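Local coordinates for protein phosphoglycerol transferase GacH (Streptococcus pyogenes MGAS5005, PDB 6DGM) that transfers glycerol phosphate, probably onto rhamnose-containing cell-wall polysaccharide, through a manganese-bound domain of a membrane protein related to lipoteichoic acid synthases, at residues Glu128-Lys133 / Ser198-Val203; His124-Phe129 / Asp313-Leu318; Asn188-Ile193 / Arg250-Lys255; Val111-Val116 / Lys149-Asn154. One frame throughout, in Å; residues are numbered along the deposited sequence.

Overall arrangement
These four contacts illustrate how an alpha/beta sandwich is filled from both faces of its central sheet. Interactions 1, 2 and 4 belong to one face and are buried; interaction 3 joins two helices on the other and reaches the surface at a lysine. Interactions 1 and 2 share the 3-10 turn around Glu128 and Phe129 and touch where Phe200 meets Ile126. Strand 200-204 links the layers: Phe201 and Val203 lean on helix 182-192 of interaction 3, whereas Ser202 hydrogen-bonds Tyr152 of interaction 4. Chemistry follows place: water bridges at the strand's entrance in interaction 1, aliphatic packing in 2, aliphatic chains against a phenylalanine ring in 3, and aromatic packing beside a shared carboxylate in 4.

Interaction 1: Glu128-Lys133 / Ser198-Val203; sequences EFYQGK and SQFFSV
A CH-pi contact reinforced by water bridges joins the loop ahead of strand 135-139 to the start of strand 200-204, with Tyr130 lying across Phe200. The CB of Phe200 sits over one face of the Tyr130 ring, 3.9 Å from its centroid and nearer the CD1 side. The two rings themselves meet only obliquely, their planes at 38°. Phe200 has its CG anti to the backbone N (chi1 177°), which presents CB to the tyrosine and carries the phenyl group away from it. At the edge of the Tyr130 ring, close to its plane, the carbonyl of Ser198 comes in, with O 3.5 Å from CD2. That same oxygen accepts a bond of 2.7 Å from a water, which in turn accepts from Gln131 N at 2.9 Å. A second water connects Gln199 NE2 with Lys133 O, the latter at a longer 3.3 Å. The first water thus bridges backbone to backbone, the second side chain to backbone. The phenol is fixed at its far end by Gln39 O. Beyond the pair, strand 40-46 lies against both aromatic side chains through Val41, and strand 135-139 pairs with Phe200 along its backbone.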
# COMPACT_ATOMS: atom_id res chain seq x y z
N GLU A 128 -7.85 10.17 -7.95
CA GLU A 128 -8.48 11.33 -8.56
C GLU A 128 -8.20 11.47 -10.05
O GLU A 128 -8.92 12.20 -10.74
CB GLU A 128 -8.08 12.63 -7.84
CG GLU A 128 -6.66 13.09 -8.10
CD GLU A 128 -6.33 14.39 -7.36
OE1 GLU A 128 -6.97 15.43 -7.64
OE2 GLU A 128 -5.42 14.38 -6.52
N PHE A 129 -7.16 10.81 -10.56
CA PHE A 129 -6.84 10.90 -11.97
C PHE A 129 -7.71 10.00 -12.84
O PHE A 129 -7.62 10.09 -14.07
CB PHE A 129 -5.36 10.57 -12.16
CG PHE A 129 -4.45 11.47 -11.38
CD1 PHE A 129 -4.22 12.77 -11.78
CD2 PHE A 129 -3.86 11.03 -10.21
CE1 PHE A 129 -3.39 13.61 -11.05
CE2 PHE A 129 -3.05 11.85 -9.48
CZ PHE A 129 -2.81 13.14 -9.89
N TYR A 130 -8.54 9.18 -12.21
CA TYR A 130 -9.45 8.26 -12.89
C TYR A 130 -10.87 8.80 -12.80
O TYR A 130 -11.22 9.49 -11.84
CB TYR A 130 -9.35 6.88 -12.22
CG TYR A 130 -7.96 6.32 -12.39
CD1 TYR A 130 -6.94 6.67 -11.53
CD2 TYR A 130 -7.66 5.49 -13.46
CE1 TYR A 130 -5.65 6.20 -11.71
CE2 TYR A 130 -6.36 5.01 -13.65
CZ TYR A 130 -5.37 5.37 -12.77
OH TYR A 130 -4.08 4.91 -12.94
N GLN A 131 -11.67 8.51 -13.81
CA GLN A 131 -13.09 8.83 -13.75
C GLN A 131 -13.72 8.14 -12.54
O GLN A 131 -13.35 7.02 -12.18
CB GLN A 131 -13.77 8.37 -15.02
CG GLN A 131 -13.24 9.09 -16.27
CD GLN A 131 -13.85 8.58 -17.54
OE1 GLN A 131 -15.06 8.69 -17.76
NE2 GLN A 131 -13.01 8.00 -18.40
N GLY A 132 -14.68 8.82 -11.92
CA GLY A 132 -15.38 8.23 -10.80
C GLY A 132 -15.98 6.87 -11.12
O GLY A 132 -15.90 5.94 -10.31
N LYS A 133 -16.58 6.73 -12.32
CA LYS A 133 -17.14 5.46 -12.75
C LYS A 133 -16.11 4.33 -12.81
O LYS A 133 -16.49 3.15 -12.85
CB LYS A 133 -17.81 5.60 -14.13
CG LYS A 133 -16.87 5.75 -15.29
CD LYS A 133 -17.61 5.78 -16.62
CE LYS A 133 -16.65 5.93 -17.76
NZ LYS A 133 -17.37 6.07 -19.05
N SER A 198 -9.55 3.06 -18.33
CA SER A 198 -8.49 3.11 -17.33
C SER A 198 -9.14 3.11 -15.95
O SER A 198 -9.94 4.01 -15.63
CB SER A 198 -7.63 4.36 -17.51
OG SER A 198 -6.87 4.26 -18.70
N GLN A 199 -8.81 2.10 -15.14
CA GLN A 199 -9.46 1.88 -13.87
C GLN A 199 -8.46 1.92 -12.72
O GLN A 199 -7.28 1.60 -12.89
CB GLN A 199 -10.17 0.51 -13.86
CG GLN A 199 -11.26 0.38 -14.90
CD GLN A 199 -11.69 -1.06 -15.06
OE1 GLN A 199 -10.90 -1.91 -15.47
NE2 GLN A 199 -12.93 -1.35 -14.70
N PHE A 200 -8.95 2.33 -11.56
CA PHE A 200 -8.18 2.27 -10.32
C PHE A 200 -8.92 1.37 -9.34
O PHE A 200 -10.09 1.62 -9.00
CB PHE A 200 -7.95 3.64 -9.69
CG PHE A 200 -7.23 3.54 -8.38
CD1 PHE A 200 -5.86 3.33 -8.37
CD2 PHE A 200 -7.91 3.57 -7.18
CE1 PHE A 200 -5.19 3.20 -7.18
CE2 PHE A 200 -7.24 3.42 -5.99
CZ PHE A 200 -5.87 3.24 -6.00
N PHE A 201 -8.24 0.33 -8.88
CA PHE A 201 -8.78 -0.59 -7.89
C PHE A 201 -8.03 -0.43 -6.58
O PHE A 201 -6.80 -0.42 -6.57
CB PHE A 201 -8.55 -2.04 -8.34
CG PHE A 201 -9.42 -2.49 -9.50
CD1 PHE A 201 -9.07 -2.18 -10.81
CD2 PHE A 201 -10.54 -3.26 -9.27
CE1 PHE A 201 -9.86 -2.61 -11.87
CE2 PHE A 201 -11.31 -3.71 -10.31
CZ PHE A 201 -10.97 -3.39 -11.63
N SER A 202 -8.77 -0.33 -5.48
CA SER A 202 -8.20 -0.40 -4.14
C SER A 202 -8.75 -1.65 -3.49
O SER A 202 -9.95 -1.72 -3.18
CB SER A 202 -8.56 0.82 -3.31
OG SER A 202 -7.94 0.71 -2.02
N VAL A 203 -7.89 -2.63 -3.26
CA VAL A 203 -8.30 -3.95 -2.81
C VAL A 203 -7.67 -4.24 -1.46
O VAL A 203 -6.47 -3.99 -1.25
CB VAL A 203 -7.88 -5.01 -3.84
CG1 VAL A 203 -8.32 -6.38 -3.41
CG2 VAL A 203 -8.45 -4.68 -5.23
O HOH W 1 -10.81 6.58 -15.81
O HOH W 2 -15.14 0.60 -14.42

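Interaction 2: His124-Phe129 / Asp313-Leu318; sequences HTISEF and DFTAAL
Thr315 OG1 is held by the hydroxyl of Tyr43 and more weakly by the carbonyl of Thr96, and beside it the CB of Ile126 packs at 4.1 Å. The polar half of the threonine is therefore satisfied by the surrounding fold, and its methyl half is left to make the apolar contact. With CG2 anti to the backbone N (chi1 -58°, measured to OG1), that methyl turns to Ile126, whose CD1 lies 4.0 Å from it. The same CD1 comes within 4.3 Å of Leu318 CD2, so a single isoleucine tip spans two residues one turn apart on the helix. The contact is light and purely van der Waals, and all three of its side chains are buried.

What gives Ile126 its place is the turn that carries it. Thr125 OG1 and Ser127 OG, on either side of it in sequence, share a hydrogen bond of 2.7 Å. A further link spans the turn: His124 ND1 donates to Glu128 OE2 at 2.9 Å, with OE2 in the plane of the imidazole and approached on its syn side. A weaker branch goes to OE1. The CG of Glu128 in turn rests over the centre of the Phe129 ring, while Phe379 stacks on the ring of His124. Ile126 is also tied through its backbone to Leu97 of helix 89-98. Together the turn and helix 314-321 close over strand 40-46, where Tyr43 touches both Ile126 and Leu318, with helix 328-339 reaching Thr315 and Phe129 through Tyr330.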
# COMPACT_ATOMS: atom_id res chain seq x y z
N HIS A 124 -6.37 14.65 -1.66
CA HIS A 124 -5.75 14.25 -2.93
C HIS A 124 -5.19 12.84 -2.83
O HIS A 124 -4.49 12.50 -1.87
CB HIS A 124 -4.66 15.24 -3.31
CG HIS A 124 -5.22 16.56 -3.72
ND1 HIS A 124 -5.77 16.77 -4.97
CD2 HIS A 124 -5.37 17.73 -3.05
CE1 HIS A 124 -6.21 18.02 -5.05
NE2 HIS A 124 -5.98 18.62 -3.90
N THR A 125 -5.53 12.01 -3.82
CA THR A 125 -5.15 10.60 -3.85
C THR A 125 -4.89 10.18 -5.30
O THR A 125 -5.28 10.86 -6.25
CB THR A 125 -6.26 9.69 -3.29
OG1 THR A 125 -7.39 9.73 -4.17
CG2 THR A 125 -6.67 10.08 -1.88
N ILE A 126 -4.25 9.02 -5.45
CA ILE A 126 -3.98 8.47 -6.77
C ILE A 126 -5.27 8.28 -7.56
O ILE A 126 -5.27 8.37 -8.79
CB ILE A 126 -3.16 7.17 -6.64
CG1 ILE A 126 -2.91 6.52 -8.00
CG2 ILE A 126 -3.86 6.17 -5.71
CD1 ILE A 126 -2.18 7.41 -8.98
N SER A 127 -6.40 8.06 -6.88
CA SER A 127 -7.64 7.74 -7.57
C SER A 127 -8.24 8.93 -8.30
O SER A 127 -9.07 8.73 -9.21
CB SER A 127 -8.66 7.16 -6.58
OG SER A 127 -9.03 8.11 -5.59
N GLU A 128 -7.85 10.17 -7.95
CA GLU A 128 -8.48 11.33 -8.56
C GLU A 128 -8.20 11.47 -10.05
O GLU A 128 -8.92 12.20 -10.74
CB GLU A 128 -8.08 12.63 -7.84
CG GLU A 128 -6.66 13.09 -8.10
CD GLU A 128 -6.33 14.39 -7.36
OE1 GLU A 128 -6.97 15.43 -7.64
OE2 GLU A 128 -5.42 14.38 -6.52
N PHE A 129 -7.16 10.81 -10.56
CA PHE A 129 -6.84 10.90 -11.97
C PHE A 129 -7.71 10.00 -12.84
O PHE A 129 -7.62 10.09 -14.07
CB PHE A 129 -5.36 10.57 -12.16
CG PHE A 129 -4.45 11.47 -11.38
CD1 PHE A 129 -4.22 12.77 -11.78
CD2 PHE A 129 -3.86 11.03 -10.21
CE1 PHE A 129 -3.39 13.61 -11.05
CE2 PHE A 129 -3.05 11.85 -9.48
CZ PHE A 129 -2.81 13.14 -9.89
N ASP A 313 5.06 5.78 0.19
CA ASP A 313 5.90 5.98 -0.97
C ASP A 313 5.38 5.28 -2.22
O ASP A 313 5.97 5.46 -3.29
CB ASP A 313 7.31 5.42 -0.71
CG ASP A 313 8.10 6.21 0.31
OD1 ASP A 313 8.00 7.46 0.33
OD2 ASP A 313 8.83 5.56 1.09
N PHE A 314 4.33 4.45 -2.12
CA PHE A 314 3.98 3.59 -3.24
C PHE A 314 3.59 4.40 -4.48
O PHE A 314 3.97 4.02 -5.59
CB PHE A 314 2.86 2.63 -2.88
CG PHE A 314 3.30 1.46 -2.02
CD1 PHE A 314 4.58 0.93 -2.09
CD2 PHE A 314 2.41 0.88 -1.15
CE1 PHE A 314 4.94 -0.15 -1.28
CE2 PHE A 314 2.77 -0.19 -0.35
CZ PHE A 314 4.02 -0.71 -0.42
N THR A 315 2.84 5.49 -4.31
CA THR A 315 2.39 6.23 -5.49
C THR A 315 3.57 6.84 -6.25
O THR A 315 3.64 6.75 -7.47
CB THR A 315 1.35 7.29 -5.13
OG1 THR A 315 0.26 6.66 -4.48
CG2 THR A 315 0.82 7.99 -6.40
N ALA A 316 4.50 7.47 -5.54
CA ALA A 316 5.68 7.98 -6.23
C ALA A 316 6.43 6.85 -6.92
O ALA A 316 6.92 7.01 -8.05
CB ALA A 316 6.59 8.71 -5.26
N ALA A 317 6.53 5.70 -6.26
CA ALA A 317 7.22 4.58 -6.88
C ALA A 317 6.46 4.06 -8.09
O ALA A 317 7.07 3.59 -9.05
CB ALA A 317 7.44 3.47 -5.86
N LEU A 318 5.13 4.14 -8.05
CA LEU A 318 4.31 3.71 -9.18
C LEU A 318 4.52 4.62 -10.38
O LEU A 318 4.65 4.15 -11.52
CB LEU A 318 2.83 3.71 -8.76
CG LEU A 318 1.79 3.62 -9.88
CD1 LEU A 318 1.75 2.20 -10.41
CD2 LEU A 318 0.42 4.07 -9.42

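Interaction 3: Asn188-Ile193 / Arg250-Lys255; sequences NILSLI and RAFLEK
Leu190 leaves its helix with CB directed at the neighbouring helix, and from there its atoms divide the work. CG lies at the edge of the Phe252 ring, in its plane, 3.9 Å from CD1. One branch, CD2, carries on along the same ring and approaches CE1 to 3.8 Å. The other branch, CD1, turns to the start of the Lys255 chain and comes 3.8 Å from CB, with CG scarcely farther. The leucine thus fits between a phenylalanine and a lysine stem one turn apart.

Phe252 gains a second partner from Ile189, the residue before Leu190. Ile189 meets the end of the ring with two carbons, CD1 at 3.9 Å and CG2 at 4.0 Å from CZ, and its chain crosses that of the phenylalanine at about a right angle. Phe252 gets there by having CG anti to the backbone N (chi1 175°), which swings the ring across the gap although its CB does not face the other helix. Lys255 behaves the other way: its CB and CG pack against Leu190 CD1, but bends at chi2 and chi4 lead the ammonium end away, marking the exposed margin of the contact.

The segments run almost parallel, at 9°, with axes 11.0 Å apart, a separation filled by these long apolar side chains. Tyr186, earlier in helix 182-192, stacks on Phe252 and extends the seam. Beneath, the sheet takes over: through Ile189, helix 182-192 lies against Phe201 and Val203 of strand 200-204 and Met138 of strand 135-139, with helix 229-257 running beside it.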
# COMPACT_ATOMS: atom_id res chain seq x y z
N ASN A 188 -12.70 -11.81 -8.76
CA ASN A 188 -13.63 -10.68 -8.82
C ASN A 188 -12.96 -9.44 -9.42
O ASN A 188 -13.61 -8.68 -10.13
CB ASN A 188 -14.25 -10.42 -7.46
CG ASN A 188 -15.46 -11.28 -7.22
OD1 ASN A 188 -16.59 -10.86 -7.49
ND2 ASN A 188 -15.25 -12.51 -6.75
N ILE A 189 -11.67 -9.20 -9.14
CA ILE A 189 -10.96 -8.14 -9.86
C ILE A 189 -11.01 -8.41 -11.36
O ILE A 189 -11.39 -7.55 -12.15
CB ILE A 189 -9.51 -8.02 -9.38
CG1 ILE A 189 -9.44 -7.63 -7.90
CG2 ILE A 189 -8.75 -6.96 -10.24
CD1 ILE A 189 -8.06 -7.77 -7.35
N LEU A 190 -10.61 -9.62 -11.76
CA LEU A 190 -10.53 -9.95 -13.18
C LEU A 190 -11.87 -9.75 -13.89
O LEU A 190 -11.90 -9.28 -15.03
CB LEU A 190 -10.04 -11.39 -13.36
CG LEU A 190 -8.59 -11.64 -12.96
CD1 LEU A 190 -8.28 -13.14 -12.98
CD2 LEU A 190 -7.61 -10.88 -13.83
N SER A 191 -12.98 -10.10 -13.23
CA SER A 191 -14.29 -9.95 -13.85
C SER A 191 -14.71 -8.49 -14.02
O SER A 191 -15.63 -8.21 -14.80
CB SER A 191 -15.34 -10.70 -13.03
OG SER A 191 -15.59 -10.02 -11.81
N LEU A 192 -14.08 -7.57 -13.30
CA LEU A 192 -14.43 -6.16 -13.41
C LEU A 192 -13.48 -5.37 -14.29
O LEU A 192 -13.80 -4.23 -14.65
CB LEU A 192 -14.46 -5.52 -12.02
CG LEU A 192 -15.55 -6.03 -11.08
CD1 LEU A 192 -15.34 -5.46 -9.66
CD2 LEU A 192 -16.90 -5.66 -11.60
N ILE A 193 -12.33 -5.95 -14.66
CA ILE A 193 -11.40 -5.24 -15.53
C ILE A 193 -12.03 -5.04 -16.90
O ILE A 193 -12.53 -6.00 -17.53
CB ILE A 193 -10.05 -5.96 -15.63
CG1 ILE A 193 -9.32 -5.85 -14.28
CG2 ILE A 193 -9.19 -5.34 -16.74
CD1 ILE A 193 -8.07 -6.69 -14.17
N ARG A 250 0.33 -15.73 -8.45
CA ARG A 250 0.91 -16.04 -9.75
C ARG A 250 -0.17 -16.20 -10.82
O ARG A 250 -0.04 -15.65 -11.92
CB ARG A 250 1.76 -17.30 -9.67
CG ARG A 250 2.24 -17.83 -11.03
CD ARG A 250 3.00 -19.13 -10.86
NE ARG A 250 3.31 -19.75 -12.15
CZ ARG A 250 4.00 -20.88 -12.28
NH1 ARG A 250 4.45 -21.51 -11.21
NH2 ARG A 250 4.25 -21.37 -13.49
N ALA A 251 -1.22 -16.98 -10.52
CA ALA A 251 -2.27 -17.20 -11.50
C ALA A 251 -2.97 -15.90 -11.87
O ALA A 251 -3.33 -15.70 -13.04
CB ALA A 251 -3.29 -18.21 -10.96
N PHE A 252 -3.19 -15.03 -10.89
CA PHE A 252 -3.77 -13.72 -11.15
C PHE A 252 -2.92 -12.91 -12.11
O PHE A 252 -3.42 -12.35 -13.09
CB PHE A 252 -3.92 -13.01 -9.80
CG PHE A 252 -4.41 -11.59 -9.87
CD1 PHE A 252 -5.61 -11.28 -10.47
CD2 PHE A 252 -3.66 -10.58 -9.28
CE1 PHE A 252 -6.07 -9.95 -10.49
CE2 PHE A 252 -4.11 -9.26 -9.30
CZ PHE A 252 -5.32 -8.95 -9.89
N LEU A 253 -1.62 -12.79 -11.83
CA LEU A 253 -0.77 -12.00 -12.71
C LEU A 253 -0.73 -12.59 -14.11
O LEU A 253 -0.75 -11.85 -15.11
CB LEU A 253 0.64 -11.87 -12.12
CG LEU A 253 0.78 -11.18 -10.76
CD1 LEU A 253 2.27 -10.91 -10.51
CD2 LEU A 253 -0.02 -9.90 -10.63
N GLU A 254 -0.65 -13.93 -14.22
CA GLU A 254 -0.67 -14.58 -15.53
C GLU A 254 -1.91 -14.16 -16.32
O GLU A 254 -1.83 -13.86 -17.51
CB GLU A 254 -0.60 -16.10 -15.36
CG GLU A 254 0.77 -16.60 -14.93
CD GLU A 254 0.77 -18.08 -14.55
OE1 GLU A 254 -0.32 -18.69 -14.46
OE2 GLU A 254 1.88 -18.63 -14.34
N LYS A 255 -3.07 -14.07 -15.65
CA LYS A 255 -4.27 -13.62 -16.35
C LYS A 255 -4.16 -12.16 -16.76
O LYS A 255 -4.62 -11.77 -17.84
CB LYS A 255 -5.50 -13.82 -15.45
CG LYS A 255 -5.89 -15.29 -15.26
CD LYS A 255 -6.48 -15.86 -16.53
CE LYS A 255 -6.95 -17.28 -16.31
NZ LYS A 255 -7.86 -17.39 -15.13

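Interaction 4: Val111-Val116 / Lys149-Asn154; sequences VLYSEV and KTVYSN
Aromatic and aliphatic packing comes first: Val151 plants a methyl on Tyr113. Its CG2 lies over one face of the phenol ring, 3.9 Å from the centroid and 21° off the normal, a CH-pi contact displaced toward the CG and CD1 side. The other methyl, CG1, moves along the same ring to meet CE1 at 3.8 Å. With CG1 anti to the backbone N (chi1 171°), both methyls face the same side of the ring, CG2 toward CG and CD1, CG1 toward CE1 and CZ, while the tyrosine chain crosses the valine at about a right angle.

Polar contacts gather at the far end of Tyr113. Its OH comes 3.7 Å from Tyr152 OH, and both hydroxyls are hydrogen-bonded to the same oxygen, Glu93 OE2 of helix 89-98. Tyr152 OH has a further partner in Ser202 OG, from strand 200-204. One carboxylate oxygen is thereby shared by two phenols from different helices.

Bonds within the short helix make up a third group. Val111, at the N-cap, donates its N to Glu115 OE2 at 3.1 Å, and its O accepts from both Ser114 N and Glu115 N. Asn147 ND2 hydrogen-bonds Tyr113 O, joining the helix to the residues just before 149-154.

The packing lies near the ligand pocket of this alkaline-phosphatase-like domain, with the Tyr113 side chain about 9 Å from the bound sn-glycerol-1-phosphate. Asn145, Phe146 and Arg148 line that pocket shortly ahead of Val151, and helix 89-98, which supplies Glu93, begins at the manganese ligand Thr89.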
# COMPACT_ATOMS: atom_id res chain seq x y z
N VAL A 111 -6.36 5.87 14.26
CA VAL A 111 -6.84 5.42 12.95
C VAL A 111 -7.02 6.63 12.05
O VAL A 111 -7.86 7.49 12.32
CB VAL A 111 -8.13 4.59 13.05
CG1 VAL A 111 -8.66 4.27 11.66
CG2 VAL A 111 -7.87 3.31 13.84
N LEU A 112 -6.24 6.68 10.97
CA LEU A 112 -6.25 7.83 10.07
C LEU A 112 -7.61 8.04 9.42
O LEU A 112 -8.06 9.18 9.28
CB LEU A 112 -5.15 7.66 9.02
CG LEU A 112 -3.75 7.71 9.65
CD1 LEU A 112 -2.70 7.11 8.74
CD2 LEU A 112 -3.39 9.14 10.00
N TYR A 113 -8.28 6.96 9.02
CA TYR A 113 -9.56 7.09 8.36
C TYR A 113 -10.63 7.70 9.27
O TYR A 113 -11.62 8.25 8.76
CB TYR A 113 -10.05 5.71 7.88
CG TYR A 113 -9.54 5.23 6.53
CD1 TYR A 113 -8.86 6.08 5.66
CD2 TYR A 113 -9.76 3.92 6.12
CE1 TYR A 113 -8.42 5.65 4.43
CE2 TYR A 113 -9.32 3.47 4.89
CZ TYR A 113 -8.65 4.35 4.04
OH TYR A 113 -8.20 3.95 2.80
N SER A 114 -10.48 7.57 10.58
CA SER A 114 -11.44 8.12 11.53
C SER A 114 -11.05 9.50 12.04
O SER A 114 -11.93 10.31 12.31
CB SER A 114 -11.58 7.21 12.75
OG SER A 114 -12.10 5.94 12.39
N GLU A 115 -9.75 9.77 12.19
CA GLU A 115 -9.29 10.97 12.88
C GLU A 115 -8.67 12.02 11.97
O GLU A 115 -8.57 13.18 12.39
CB GLU A 115 -8.23 10.60 13.92
CG GLU A 115 -8.77 9.66 14.98
CD GLU A 115 -7.71 9.17 15.93
OE1 GLU A 115 -6.97 10.01 16.49
OE2 GLU A 115 -7.60 7.94 16.13
N VAL A 116 -8.20 11.64 10.79
CA VAL A 116 -7.54 12.58 9.88
C VAL A 116 -8.33 12.74 8.58
O VAL A 116 -8.64 13.87 8.18
CB VAL A 116 -6.08 12.18 9.60
CG1 VAL A 116 -5.47 13.09 8.51
CG2 VAL A 116 -5.25 12.27 10.86
N LYS A 149 -16.45 2.78 4.02
CA LYS A 149 -17.52 3.16 3.12
C LYS A 149 -17.59 4.67 2.98
O LYS A 149 -17.77 5.20 1.88
CB LYS A 149 -18.85 2.61 3.63
CG LYS A 149 -20.02 2.80 2.69
CD LYS A 149 -21.32 2.40 3.36
CE LYS A 149 -22.53 2.64 2.49
NZ LYS A 149 -22.60 1.67 1.39
N THR A 150 -17.45 5.38 4.10
CA THR A 150 -17.44 6.83 4.08
C THR A 150 -16.26 7.36 3.30
O THR A 150 -16.39 8.30 2.50
CB THR A 150 -17.38 7.33 5.52
OG1 THR A 150 -18.56 6.90 6.20
CG2 THR A 150 -17.27 8.83 5.56
N VAL A 151 -15.09 6.75 3.49
CA VAL A 151 -13.88 7.21 2.80
C VAL A 151 -14.05 7.04 1.29
O VAL A 151 -13.85 7.98 0.52
CB VAL A 151 -12.66 6.43 3.30
CG1 VAL A 151 -11.44 6.72 2.45
CG2 VAL A 151 -12.39 6.77 4.75
N TYR A 152 -14.40 5.83 0.85
CA TYR A 152 -14.49 5.59 -0.59
C TYR A 152 -15.63 6.36 -1.22
O TYR A 152 -15.52 6.77 -2.38
CB TYR A 152 -14.51 4.09 -0.91
CG TYR A 152 -13.15 3.47 -0.68
CD1 TYR A 152 -12.08 3.79 -1.52
CD2 TYR A 152 -12.91 2.62 0.39
CE1 TYR A 152 -10.83 3.25 -1.31
CE2 TYR A 152 -11.65 2.09 0.61
CZ TYR A 152 -10.61 2.42 -0.25
OH TYR A 152 -9.34 1.93 -0.06
N SER A 153 -16.73 6.57 -0.50
CA SER A 153 -17.81 7.43 -0.98
C SER A 153 -17.32 8.86 -1.18
O SER A 153 -17.60 9.49 -2.21
CB SER A 153 -18.99 7.37 -0.02
OG SER A 153 -20.00 8.28 -0.44
N ASN A 154 -16.59 9.39 -0.21
CA ASN A 154 -16.11 10.76 -0.35
C ASN A 154 -15.01 10.89 -1.38
O ASN A 154 -14.80 12.00 -1.90
CB ASN A 154 -15.66 11.29 1.00
CG ASN A 154 -16.81 11.78 1.82
OD1 ASN A 154 -17.60 12.62 1.38
ND2 ASN A 154 -16.95 11.24 3.01